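Local structure of muconolactone isomerase-like protein (Thermus thermophilus, 1VDH) at the interface of chains A and B. The protein catalyses the hydrogen peroxide-dependent oxidative decarboxylation of coproheme to heme b, the last step of coproporphyrin-dependent heme biosynthesis. Numbering follows the deposited sequence. Chains: chain A/B, muconolactone isomerase-like protein.

The interface of chains A and B. Residues chain A 207-208; chain B 13, 16, 83, 109.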
loop_
_atom_site.group_PDB
_atom_site.type_symbol
_atom_site.label_atom_id
_atom_site.label_comp_id
_atom_site.label_asym_id
_atom_site.label_seq_id
_atom_site.Cartn_x
_atom_site.Cartn_y
_atom_site.Cartn_z
ATOM N N PRO A 207 0.453 -27.889 10.951
ATOM C CA PRO A 207 0.762 -26.469 10.759
ATOM C C PRO A 207 1.362 -25.815 12.003
ATOM O O PRO A 207 2.080 -24.827 11.900
ATOM C CB PRO A 207 -0.594 -25.866 10.364
ATOM C CG PRO A 207 -1.583 -26.777 11.003
ATOM C CD PRO A 207 -0.988 -28.142 10.768
ATOM N N VAL A 208 1.111 -26.399 13.172
ATOM C CA VAL A 208 1.657 -25.862 14.415
ATOM C C VAL A 208 3.183 -25.950 14.393
ATOM O O VAL A 208 3.862 -25.120 14.990
ATOM C CB VAL A 208 1.074 -26.587 15.652
ATOM C CG1 VAL A 208 1.784 -26.148 16.928
ATOM C CG2 VAL A 208 -0.411 -26.277 15.768
ATOM N N GLU B 13 0.192 -24.135 22.740
ATOM C CA GLU B 13 -0.816 -23.786 21.747
ATOM C C GLU B 13 -2.151 -24.419 22.109
ATOM O O GLU B 13 -2.200 -25.564 22.565
ATOM C CB GLU B 13 -0.402 -24.262 20.349
ATOM C CG GLU B 13 0.617 -23.374 19.639
ATOM C CD GLU B 13 1.968 -23.368 20.325
ATOM O OE1 GLU B 13 2.502 -24.461 20.596
ATOM O OE2 GLU B 13 2.492 -22.275 20.598
ATOM N N HIS B 16 -7.171 -23.272 17.433
ATOM C CA HIS B 16 -6.759 -22.469 16.290
ATOM C C HIS B 16 -7.843 -21.407 16.112
ATOM O O HIS B 16 -9.012 -21.633 16.460
ATOM C CB HIS B 16 -6.605 -23.333 15.037
ATOM C CG HIS B 16 -5.464 -24.298 15.118
ATOM N ND1 HIS B 16 -4.589 -24.509 14.074
ATOM C CD2 HIS B 16 -5.044 -25.098 16.128
ATOM C CE1 HIS B 16 -3.681 -25.399 14.435
ATOM N NE2 HIS B 16 -3.934 -25.771 15.678
ATOM N N LEU B 83 -6.615 -26.588 12.146
ATOM C CA LEU B 83 -6.859 -25.803 10.936
ATOM C C LEU B 83 -7.961 -26.369 10.040
ATOM O O LEU B 83 -8.760 -25.612 9.485
ATOM C CB LEU B 83 -5.563 -25.656 10.132
ATOM C CG LEU B 83 -5.650 -25.036 8.731
ATOM C CD1 LEU B 83 -6.212 -23.616 8.794
ATOM C CD2 LEU B 83 -4.278 -25.040 8.096
ATOM N N TYR B 109 -5.259 -15.795 10.552
ATOM C CA TYR B 109 -5.170 -17.176 11.012
ATOM C C TYR B 109 -4.129 -17.231 12.120
ATOM O O TYR B 109 -2.964 -16.884 11.907
ATOM C CB TYR B 109 -4.759 -18.112 9.870
ATOM C CG TYR B 109 -4.438 -19.520 10.342
ATOM C CD1 TYR B 109 -3.259 -20.155 9.951
ATOM C CD2 TYR B 109 -5.291 -20.197 11.218
ATOM C CE1 TYR B 109 -2.935 -21.433 10.425
ATOM C CE2 TYR B 109 -4.972 -21.470 11.700
ATOM C CZ TYR B 109 -3.793 -22.079 11.299
ATOM O OH TYR B 109 -3.465 -23.331 11.781
#
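A:Val208 and A:Pro207, in the first turn of the helix 207-217, lie against a small group of chain B side chains, and what crosses between the subunits here is van der Waals contact. The valine spreads its two methyls over different partners. CG2 of A:Val208 meets the CE1-NE2 end of the B:His16 imidazole, 3.6 Å from CE1, with the two side chains crossing obliquely. CG1 of A:Val208, anti to the backbone N (chi1 173°), points the other way and reaches the CG methylene of B:Glu13 at 4.1 Å; the valine and glutamate side chains lie alongside each other, pointing opposite ways. The glutamate chain bends at chi2 (66°), and its carboxylate OE1 also comes close to this methyl.

A:Pro207 turns CB and CG toward B:Tyr109; CG of A:Pro207 lies 4.0 Å from the phenol oxygen OH of B:Tyr109, and the two side chains cross at roughly a right angle. Beside it, CB of B:Leu83 lies 4.2 Å from CG of A:Pro207.

The polar bonding stays within chain B. OH of B:Tyr109 and ND1 of B:His16 are hydrogen-bonded at 2.8 Å, somewhat bent at 141°, which helps fix the imidazole's rotation and presents its far end to the valine. B:Leu83 probably helps steady the phenol, its CD1 lying 3.7 Å above one face of the B:Tyr109 ring, toward the rim.

An alanine in place of A:Val208 would probably open a gap beside the imidazole and leave the B:Glu13 methylene without its apolar neighbour.

With its centre about 16 Å from the active-site B:Tyr145, this patch probably serves assembly rather than chemistry, fitting a helix start of one subunit onto its neighbour in the homopentamer.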